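Local structure of type II restriction enzyme ngomi (Neisseria gonorrhoeae, 1FIU) at residues K45-A48 against D49-S53; E82-Q85 against H86-P89; N146-A149 against D150-N154; F158-D161 against E162-T166. The protein recognises the double-stranded DNA sequence 5'-GCCGGC-3' and cleaves it after the first G, working as a magnesium-dependent homotetrameric endonuclease. One frame throughout, in Å; residues are numbered along the deposited sequence.

Contact 1: residues K45-A48 against D49-S53; sequences KGIA and DLLHS
Ala48 O is gripped by two backbone N-H groups from the residues that follow the helix. Ser53 N makes the sound bond, 3.0 Å from Ala48 O and almost straight, with an N-H...O angle of 171°. Leu51 N adds a second, weak one at 3.1 Å to the same Ala48 O. Further back the helix is still regular: Asp49 N reaches Lys45 O at 2.9 Å and Leu50 N takes Gly46 O. One residue on the order fades, since the bond from Leu51 N to Ile47 O is already weak.

His52 then turns out of the helix with a positive phi of 64°, and its N bonds back to Asp49 O at 2.9 Å. That swing brings Ser53 round until its CB lies 3.9 Å from Ala48 CB, two small groups meeting beside Ala48 O. On the buried side, Ile47 and Leu51 run side by side and point the same way. Ile47 turns its CG2 branch anti to its own backbone N, on the carbonyl side, and this methyl meets Leu51 CD1 at 4.0 Å. Leu51 CD1 also lies 3.2 Å from Ile47 O.

Around this end of helix 38-50, Leu50 and Leu51 lean on Glu248 of helix 246-256, while Leu51 touches His13 and Ser53 touches Leu17 of helix 4-18. The bond from Ser53 N to Ala48 O encloses that from His52 N to Asp49 O and, with His52 in the left-handed region, makes the Schellman motif that closes many alpha helices at the C-terminal end.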
loop_
_atom_site.group_PDB
_atom_site.type_symbol
_atom_site.label_atom_id
_atom_site.label_comp_id
_atom_site.label_asym_id
_atom_site.label_seq_id
_atom_site.Cartn_x
_atom_site.Cartn_y
_atom_site.Cartn_z
ATOM N N LYS I 45 -35.855 -6.039 -12.812
ATOM C CA LYS I 45 -36.983 -6.395 -13.663
ATOM C C LYS I 45 -36.908 -5.635 -14.983
ATOM O O LYS I 45 -37.137 -6.210 -16.056
ATOM C CB LYS I 45 -38.282 -6.037 -12.958
ATOM C CG LYS I 45 -39.506 -6.624 -13.604
ATOM C CD LYS I 45 -39.819 -7.950 -12.958
ATOM C CE LYS I 45 -41.282 -8.306 -13.132
ATOM N NZ LYS I 45 -41.620 -9.485 -12.305
ATOM N N GLY I 46 -36.615 -4.337 -14.891
ATOM C CA GLY I 46 -36.498 -3.528 -16.091
ATOM C C GLY I 46 -35.384 -4.053 -16.996
ATOM O O GLY I 46 -35.539 -4.147 -18.222
ATOM N N ILE I 47 -34.249 -4.398 -16.398
ATOM C CA ILE I 47 -33.141 -4.902 -17.199
ATOM C C ILE I 47 -33.508 -6.221 -17.885
ATOM O O ILE I 47 -33.276 -6.390 -19.089
ATOM C CB ILE I 47 -31.875 -5.109 -16.324
ATOM C CG1 ILE I 47 -31.299 -3.756 -15.918
ATOM C CG2 ILE I 47 -30.836 -5.916 -17.094
ATOM C CD1 ILE I 47 -30.082 -3.868 -14.972
ATOM N N ALA I 48 -34.107 -7.141 -17.128
ATOM C CA ALA I 48 -34.492 -8.433 -17.691
ATOM C C ALA I 48 -35.494 -8.229 -18.831
ATOM O O ALA I 48 -35.459 -8.944 -19.832
ATOM C CB ALA I 48 -35.081 -9.325 -16.609
ATOM N N ASP I 49 -36.385 -7.249 -18.701
ATOM C CA ASP I 49 -37.351 -7.002 -19.783
ATOM C C ASP I 49 -36.602 -6.535 -21.035
ATOM O O ASP I 49 -36.875 -6.979 -22.149
ATOM C CB ASP I 49 -38.378 -5.933 -19.381
ATOM C CG ASP I 49 -39.426 -5.697 -20.468
ATOM O OD1 ASP I 49 -40.226 -6.625 -20.736
ATOM O OD2 ASP I 49 -39.441 -4.595 -21.069
ATOM N N LEU I 50 -35.641 -5.640 -20.844
ATOM C CA LEU I 50 -34.864 -5.138 -21.956
ATOM C C LEU I 50 -34.005 -6.234 -22.585
ATOM O O LEU I 50 -33.561 -6.104 -23.728
ATOM C CB LEU I 50 -33.998 -3.973 -21.491
ATOM C CG LEU I 50 -34.818 -2.702 -21.245
ATOM C CD1 LEU I 50 -33.884 -1.617 -20.733
ATOM C CD2 LEU I 50 -35.521 -2.262 -22.537
ATOM N N LEU I 51 -33.793 -7.317 -21.842
ATOM C CA LEU I 51 -33.006 -8.449 -22.331
ATOM C C LEU I 51 -33.913 -9.539 -22.903
ATOM O O LEU I 51 -33.445 -10.593 -23.340
ATOM C CB LEU I 51 -32.161 -9.012 -21.189
ATOM C CG LEU I 51 -30.728 -8.470 -21.083
ATOM C CD1 LEU I 51 -30.716 -6.965 -20.935
ATOM C CD2 LEU I 51 -30.041 -9.123 -19.901
ATOM N N HIS I 52 -35.215 -9.261 -22.888
ATOM C CA HIS I 52 -36.241 -10.174 -23.383
ATOM C C HIS I 52 -36.341 -11.485 -22.607
ATOM O O HIS I 52 -36.634 -12.546 -23.176
ATOM C CB HIS I 52 -36.023 -10.462 -24.871
ATOM C CG HIS I 52 -35.887 -9.227 -25.704
ATOM N ND1 HIS I 52 -36.902 -8.302 -25.836
ATOM C CD2 HIS I 52 -34.853 -8.758 -26.442
ATOM C CE1 HIS I 52 -36.498 -7.318 -26.619
ATOM N NE2 HIS I 52 -35.257 -7.568 -27.001
ATOM N N SER I 53 -36.101 -11.421 -21.300
ATOM C CA SER I 53 -36.197 -12.606 -20.461
ATOM C C SER I 53 -37.674 -12.948 -20.341
ATOM O O SER I 53 -38.490 -12.061 -20.078
ATOM C CB SER I 53 -35.646 -12.333 -19.063
ATOM O OG SER I 53 -35.748 -13.486 -18.239
#

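Contact 2: residues E82-Q85 against H86-P89; sequences EKLQ and HIRP
Leu84 O takes two backbone bonds as the chain curls back: Arg88 N comes nearly in line with the C=O at 2.9 Å, and Ile87 N stands above the carbonyl plane, 3.0 Å from Leu84 O. Beside this curl the side chains of Leu84 and Ile87 lie alongside one another and point the same way, with Leu84 CD2 3.6 Å from Ile87 CD1. Both rest on Leu282 of helix 280-283.

His86 carries its ring between its backbone N and carbonyl carbon (chi1 61°), which folds it back over the chain. Its CE1 edge meets Lys83 O in the ring plane at 3.5 Å. Water 1 joins the same two residues, 3.0 Å from His86 ND1 and weakly bonded to Lys83 O. His86 NE2 turns to Ile153 O of the second subunit.

Gln85 bends at chi2 so that its amide passes obliquely over Pro89, OE1 lying 3.4 Å from Pro89 CA and bonding on to Gly90 N. Arg88 pairs with the C-terminal carboxylate of Val286 in both subunits. Pro89 N has no hydrogen to give Gln85 O. The Arg88 N to Leu84 O bond closes an alpha turn between helix 62-81 and strand 92-96 at the subunit interface.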
loop_
_atom_site.group_PDB
_atom_site.type_symbol
_atom_site.label_atom_id
_atom_site.label_comp_id
_atom_site.label_asym_id
_atom_site.label_seq_id
_atom_site.Cartn_x
_atom_site.Cartn_y
_atom_site.Cartn_z
ATOM N N GLU I 82 -10.391 -12.788 -29.108
ATOM C CA GLU I 82 -9.799 -13.511 -30.229
ATOM C C GLU I 82 -9.847 -12.679 -31.516
ATOM O O GLU I 82 -8.986 -12.830 -32.390
ATOM C CB GLU I 82 -10.523 -14.842 -30.441
ATOM C CG GLU I 82 -9.914 -15.697 -31.542
ATOM C CD GLU I 82 -10.568 -17.068 -31.658
ATOM O OE1 GLU I 82 -11.662 -17.271 -31.081
ATOM O OE2 GLU I 82 -9.987 -17.946 -32.338
ATOM N N LYS I 83 -10.832 -11.780 -31.627
ATOM C CA LYS I 83 -10.978 -10.949 -32.822
ATOM C C LYS I 83 -10.088 -9.707 -32.831
ATOM O O LYS I 83 -10.085 -8.931 -33.790
ATOM C CB LYS I 83 -12.457 -10.544 -32.993
ATOM C CG LYS I 83 -13.365 -11.765 -33.089
ATOM C CD LYS I 83 -14.823 -11.414 -33.307
ATOM C CE LYS I 83 -15.654 -12.696 -33.497
ATOM N NZ LYS I 83 -15.194 -13.492 -34.695
ATOM N N LEU I 84 -9.299 -9.530 -31.774
ATOM C CA LEU I 84 -8.442 -8.357 -31.684
ATOM C C LEU I 84 -6.948 -8.668 -31.891
ATOM O O LEU I 84 -6.079 -7.881 -31.518
ATOM C CB LEU I 84 -8.674 -7.675 -30.324
ATOM C CG LEU I 84 -10.103 -7.131 -30.107
ATOM C CD1 LEU I 84 -10.246 -6.600 -28.685
ATOM C CD2 LEU I 84 -10.403 -6.029 -31.130
ATOM N N GLN I 85 -6.654 -9.802 -32.508
ATOM C CA GLN I 85 -5.259 -10.189 -32.738
ATOM C C GLN I 85 -4.426 -9.142 -33.508
ATOM O O GLN I 85 -3.207 -9.076 -33.342
ATOM C CB GLN I 85 -5.209 -11.542 -33.457
ATOM C CG GLN I 85 -3.800 -11.993 -33.811
ATOM C CD GLN I 85 -3.117 -12.772 -32.686
ATOM O OE1 GLN I 85 -1.915 -13.040 -32.749
ATOM N NE2 GLN I 85 -3.887 -13.150 -31.667
ATOM N N HIS I 86 -5.057 -8.331 -34.352
ATOM C CA HIS I 86 -4.317 -7.309 -35.097
ATOM C C HIS I 86 -3.942 -6.096 -34.254
ATOM O O HIS I 86 -3.036 -5.345 -34.620
ATOM C CB HIS I 86 -5.104 -6.850 -36.343
ATOM C CG HIS I 86 -6.430 -6.234 -36.033
ATOM N ND1 HIS I 86 -7.427 -6.919 -35.372
ATOM C CD2 HIS I 86 -6.925 -5.001 -36.293
ATOM C CE1 HIS I 86 -8.481 -6.134 -35.236
ATOM N NE2 HIS I 86 -8.204 -4.965 -35.787
ATOM N N ILE I 87 -4.637 -5.869 -33.142
ATOM C CA ILE I 87 -4.259 -4.741 -32.305
ATOM C C ILE I 87 -3.534 -5.206 -31.037
ATOM O O ILE I 87 -2.915 -4.394 -30.345
ATOM C CB ILE I 87 -5.456 -3.844 -31.913
ATOM C CG1 ILE I 87 -6.479 -4.642 -31.123
ATOM C CG2 ILE I 87 -6.072 -3.202 -33.184
ATOM C CD1 ILE I 87 -7.609 -3.765 -30.567
ATOM N N ARG I 88 -3.605 -6.509 -30.746
ATOM C CA ARG I 88 -2.929 -7.091 -29.575
ATOM C C ARG I 88 -2.626 -8.565 -29.868
ATOM O O ARG I 88 -3.245 -9.491 -29.338
ATOM C CB ARG I 88 -3.802 -6.964 -28.313
ATOM C CG ARG I 88 -3.011 -7.115 -26.985
ATOM C CD ARG I 88 -1.976 -5.992 -26.763
ATOM N NE ARG I 88 -1.588 -5.871 -25.349
ATOM C CZ ARG I 88 -0.641 -6.592 -24.734
ATOM N NH1 ARG I 88 0.058 -7.512 -25.408
ATOM N NH2 ARG I 88 -0.413 -6.409 -23.437
ATOM N N PRO I 89 -1.650 -8.791 -30.740
ATOM C CA PRO I 89 -1.253 -10.141 -31.124
ATOM C C PRO I 89 -0.679 -10.981 -29.992
ATOM O O PRO I 89 -0.164 -10.447 -29.003
ATOM C CB PRO I 89 -0.244 -9.896 -32.248
ATOM C CG PRO I 89 0.316 -8.563 -31.953
ATOM C CD PRO I 89 -0.890 -7.772 -31.486
HETATM O O HOH W 1 -7.859 -9.719 -36.272
#

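Contact 3: residues N146-A149 against D150-N154; sequences NLIA and DAEIN
Apolar contact first: Ile148 and Ile153 cross at about a right angle, and the end methyl of one presses into the middle of the other. Ile148 CD1 stands 3.3 Å from Ile153 CG1, tighter than carbon atoms usually come, and 3.8 Å from Ile153 CD1. Ile148 gets there by placing CG1 between its backbone N and carbonyl carbon (chi1 71°), which swings the chain toward the coming helix. Ile148 and Glu152 pack on Ile87 of the second subunit, and Ile153 packs on Leu282 of that subunit, so the pair is wedged into the interface.

The two isoleucines are the residue just before the N-cap and the fourth residue after it, the positions of a hydrophobic staple at the start of helix 150-153. Ala149 is the N-cap between them.

Among the backbone bonds, Ala149 O accepts from two N-H groups, those of Glu152 and Ile153. Ile153 N lies in its carbonyl plane at 3.2 Å, with a nearly straight N-H...O angle of 167°. Glu152 N reaches the same Ala149 O from well above that plane, 3.0 Å away, and the bond is more bent. One residue later Asn154 N bonds to Asp150 O at 2.8 Å, and there the short helix ends.

Polar groups and a water complete the join. Water 2 donates to Ile148 O and to Asp150 OD1, at 2.6 Å in each case, tying the incoming chain to the first helical residue. Asp150 OD2 forms a salt bridge with Arg171. Glu152 heads the other way: bent at chi2, it pairs through OE2 with Arg155.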
loop_
_atom_site.group_PDB
_atom_site.type_symbol
_atom_site.label_atom_id
_atom_site.label_comp_id
_atom_site.label_asym_id
_atom_site.label_seq_id
_atom_site.Cartn_x
_atom_site.Cartn_y
_atom_site.Cartn_z
ATOM N N ASN I 146 1.246 -16.991 -23.958
ATOM C CA ASN I 146 2.325 -17.950 -24.105
ATOM C C ASN I 146 3.547 -17.234 -24.658
ATOM O O ASN I 146 3.436 -16.202 -25.314
ATOM C CB ASN I 146 1.892 -19.069 -25.053
ATOM C CG ASN I 146 0.952 -20.054 -24.389
ATOM O OD1 ASN I 146 0.187 -20.754 -25.065
ATOM N ND2 ASN I 146 1.015 -20.134 -23.061
ATOM N N LEU I 147 4.721 -17.792 -24.390
ATOM C CA LEU I 147 5.962 -17.171 -24.829
ATOM C C LEU I 147 6.188 -17.330 -26.320
ATOM O O LEU I 147 5.514 -18.124 -26.973
ATOM C CB LEU I 147 7.107 -17.739 -24.014
ATOM C CG LEU I 147 6.836 -17.654 -22.505
ATOM C CD1 LEU I 147 8.061 -18.131 -21.760
ATOM C CD2 LEU I 147 6.504 -16.205 -22.073
ATOM N N ILE I 148 7.134 -16.569 -26.858
ATOM C CA ILE I 148 7.366 -16.584 -28.286
ATOM C C ILE I 148 8.759 -17.000 -28.725
ATOM O O ILE I 148 9.753 -16.836 -28.000
ATOM C CB ILE I 148 7.037 -15.218 -28.875
ATOM C CG1 ILE I 148 8.092 -14.194 -28.459
ATOM C CG2 ILE I 148 5.659 -14.784 -28.376
ATOM C CD1 ILE I 148 7.856 -12.783 -28.980
ATOM N N ALA I 149 8.818 -17.553 -29.932
ATOM C CA ALA I 149 10.082 -18.011 -30.471
ATOM C C ALA I 149 10.945 -16.851 -30.950
ATOM O O ALA I 149 10.451 -15.758 -31.307
ATOM C CB ALA I 149 9.821 -18.974 -31.629
ATOM N N ASP I 150 12.249 -17.084 -30.992
ATOM C CA ASP I 150 13.156 -16.064 -31.490
ATOM C C ASP I 150 12.808 -15.707 -32.944
ATOM O O ASP I 150 12.948 -14.562 -33.362
ATOM C CB ASP I 150 14.599 -16.568 -31.396
ATOM C CG ASP I 150 15.143 -16.512 -29.988
ATOM O OD1 ASP I 150 14.382 -16.148 -29.065
ATOM O OD2 ASP I 150 16.338 -16.830 -29.817
ATOM N N ALA I 151 12.336 -16.694 -33.720
ATOM C CA ALA I 151 11.972 -16.447 -35.099
ATOM C C ALA I 151 10.766 -15.509 -35.243
ATOM O O ALA I 151 10.627 -14.851 -36.277
ATOM C CB ALA I 151 11.698 -17.803 -35.827
ATOM N N GLU I 152 9.905 -15.475 -34.211
ATOM C CA GLU I 152 8.747 -14.582 -34.223
ATOM C C GLU I 152 9.263 -13.164 -33.916
ATOM O O GLU I 152 8.883 -12.179 -34.575
ATOM C CB GLU I 152 7.715 -15.020 -33.167
ATOM C CG GLU I 152 6.546 -14.046 -32.953
ATOM C CD GLU I 152 5.807 -13.717 -34.229
ATOM O OE1 GLU I 152 5.877 -14.527 -35.194
ATOM O OE2 GLU I 152 5.143 -12.647 -34.272
ATOM N N ILE I 153 10.124 -13.065 -32.918
ATOM C CA ILE I 153 10.707 -11.765 -32.578
ATOM C C ILE I 153 11.445 -11.255 -33.808
ATOM O O ILE I 153 11.362 -10.075 -34.163
ATOM C CB ILE I 153 11.691 -11.889 -31.368
ATOM C CG1 ILE I 153 10.872 -12.163 -30.096
ATOM C CG2 ILE I 153 12.516 -10.564 -31.172
ATOM C CD1 ILE I 153 11.694 -12.608 -28.892
ATOM N N ASN I 154 12.144 -12.163 -34.490
ATOM C CA ASN I 154 12.932 -11.804 -35.661
ATOM C C ASN I 154 12.177 -11.911 -36.978
ATOM O O ASN I 154 12.779 -11.892 -38.053
ATOM C CB ASN I 154 14.163 -12.725 -35.753
ATOM C CG ASN I 154 15.159 -12.518 -34.628
ATOM O OD1 ASN I 154 15.265 -11.424 -34.055
ATOM N ND2 ASN I 154 15.933 -13.568 -34.324
HETATM O O HOH W 2 12.355 -16.941 -27.626
#

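Contact 4: residues F158-D161 against E162-T166; sequences FLVD and ENIAT
Asp161 reaches across the turn to Asn163, and its side chain can be followed outward. CB has Glu162 OE1 3.7 Å away, because the bent Glu162 chain folds back over it. CG is set between the backbone N and the carbonyl carbon (chi1 69°), which holds the carboxylate over the next two peptides. OD1 accepts from Asn163 N at 3.0 Å with an N-H...O angle of 158°, the donor coming from above the carboxylate plane. The same OD1 has Ile164 CG2 against it at 3.6 Å. OD2 takes a bond from water 3 at 2.6 Å, and this water accepts in turn from Asn163 ND2. Glu162 OE1 lies 4.4 Å from Asp161 OD2, two like charges near each other.

Ile164 CG2 also lies 3.5 Å from Asp161 N, a buried amide without a partner in the model. The same methyl touches Val160 CB at 3.9 Å, the two side chains crossing at about a right angle. Arg171 holds Asp161 O, and Met1 of the second subunit packs on Asp161 and Asn163. Asp161 OD1 bonded to the N-H two residues on makes an Asx turn, here lying over a type I beta turn from Asp161 to Ile164.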
loop_
_atom_site.group_PDB
_atom_site.type_symbol
_atom_site.label_atom_id
_atom_site.label_comp_id
_atom_site.label_asym_id
_atom_site.label_seq_id
_atom_site.Cartn_x
_atom_site.Cartn_y
_atom_site.Cartn_z
ATOM N N PHE I 158 16.580 -9.237 -38.170
ATOM C CA PHE I 158 17.401 -9.997 -37.237
ATOM C C PHE I 158 17.640 -9.128 -35.986
ATOM O O PHE I 158 18.607 -8.378 -35.926
ATOM C CB PHE I 158 18.747 -10.343 -37.893
ATOM C CG PHE I 158 19.688 -11.123 -37.007
ATOM C CD1 PHE I 158 19.219 -12.085 -36.121
ATOM C CD2 PHE I 158 21.070 -10.907 -37.089
ATOM C CE1 PHE I 158 20.105 -12.834 -35.322
ATOM C CE2 PHE I 158 21.962 -11.656 -36.285
ATOM C CZ PHE I 158 21.471 -12.611 -35.409
ATOM N N LEU I 159 16.748 -9.249 -35.006
ATOM C CA LEU I 159 16.807 -8.452 -33.773
ATOM C C LEU I 159 17.579 -9.082 -32.617
ATOM O O LEU I 159 18.300 -8.382 -31.905
ATOM C CB LEU I 159 15.386 -8.122 -33.290
ATOM C CG LEU I 159 14.419 -7.428 -34.258
ATOM C CD1 LEU I 159 13.104 -7.104 -33.514
ATOM C CD2 LEU I 159 15.052 -6.155 -34.813
ATOM N N VAL I 160 17.419 -10.383 -32.411
ATOM C CA VAL I 160 18.097 -11.048 -31.306
ATOM C C VAL I 160 18.700 -12.425 -31.639
ATOM O O VAL I 160 18.280 -13.100 -32.585
ATOM C CB VAL I 160 17.125 -11.290 -30.093
ATOM C CG1 VAL I 160 16.502 -9.950 -29.622
ATOM C CG2 VAL I 160 16.009 -12.307 -30.487
ATOM N N ASP I 161 19.720 -12.789 -30.860
ATOM C CA ASP I 161 20.302 -14.131 -30.928
ATOM C C ASP I 161 20.409 -14.580 -29.467
ATOM O O ASP I 161 19.819 -13.939 -28.596
ATOM C CB ASP I 161 21.646 -14.169 -31.687
ATOM C CG ASP I 161 22.784 -13.471 -30.978
ATOM O OD1 ASP I 161 22.643 -12.921 -29.859
ATOM O OD2 ASP I 161 23.872 -13.478 -31.593
ATOM N N GLU I 162 21.134 -15.659 -29.168
ATOM C CA GLU I 162 21.204 -16.155 -27.790
ATOM C C GLU I 162 22.064 -15.374 -26.795
ATOM O O GLU I 162 22.085 -15.707 -25.607
ATOM C CB GLU I 162 21.695 -17.616 -27.775
ATOM C CG GLU I 162 23.186 -17.765 -28.084
ATOM C CD GLU I 162 23.513 -17.857 -29.572
ATOM O OE1 GLU I 162 22.657 -17.536 -30.440
ATOM O OE2 GLU I 162 24.659 -18.254 -29.880
ATOM N N ASN I 163 22.754 -14.341 -27.267
ATOM C CA ASN I 163 23.631 -13.562 -26.403
ATOM C C ASN I 163 23.189 -12.131 -26.107
ATOM O O ASN I 163 23.976 -11.354 -25.574
ATOM C CB ASN I 163 25.036 -13.521 -27.004
ATOM C CG ASN I 163 25.628 -14.902 -27.165
ATOM O OD1 ASN I 163 25.605 -15.699 -26.240
ATOM N ND2 ASN I 163 26.162 -15.181 -28.339
ATOM N N ILE I 164 21.951 -11.792 -26.448
ATOM C CA ILE I 164 21.420 -10.436 -26.209
ATOM C C ILE I 164 19.976 -10.574 -25.721
ATOM O O ILE I 164 19.305 -11.525 -26.097
ATOM C CB ILE I 164 21.471 -9.605 -27.514
ATOM C CG1 ILE I 164 21.091 -8.141 -27.250
ATOM C CG2 ILE I 164 20.561 -10.216 -28.579
ATOM C CD1 ILE I 164 22.199 -7.314 -26.595
ATOM N N ALA I 165 19.505 -9.645 -24.872
ATOM C CA ALA I 165 18.122 -9.695 -24.363
ATOM C C ALA I 165 17.810 -11.080 -23.822
ATOM O O ALA I 165 16.725 -11.655 -24.064
ATOM C CB ALA I 165 17.133 -9.327 -25.490
ATOM N N THR I 166 18.762 -11.593 -23.048
ATOM C CA THR I 166 18.667 -12.947 -22.524
ATOM C C THR I 166 17.714 -13.206 -21.381
ATOM O O THR I 166 17.439 -14.374 -21.059
ATOM C CB THR I 166 20.067 -13.479 -22.138
ATOM O OG1 THR I 166 20.569 -12.747 -21.019
ATOM C CG2 THR I 166 21.034 -13.312 -23.297
HETATM O O HOH W 3 26.167 -14.415 -30.678
#

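The four contacts follow one another along the chain. Contact 1 ends helix 38-50 and lies on the opposite side of the chain's centre from contacts 3 and 4, about 47 and 56 Å away between centres. Contact 2 leads into strand 92-96 and contact 3 leaves strand 141-145, its antiparallel neighbour in the central sheet; their centres are about 17 Å apart. Contacts 3 and 4 have centres about 11 Å apart and touch: Asn154 OD1 accepts hydrogen bonds from Leu159 N (2.8 Å) and Val160 N (2.9 Å). Contacts 2, 3 and 4 all meet the second subunit, forming part of one subunit interface in the tetramer, away from the magnesium site.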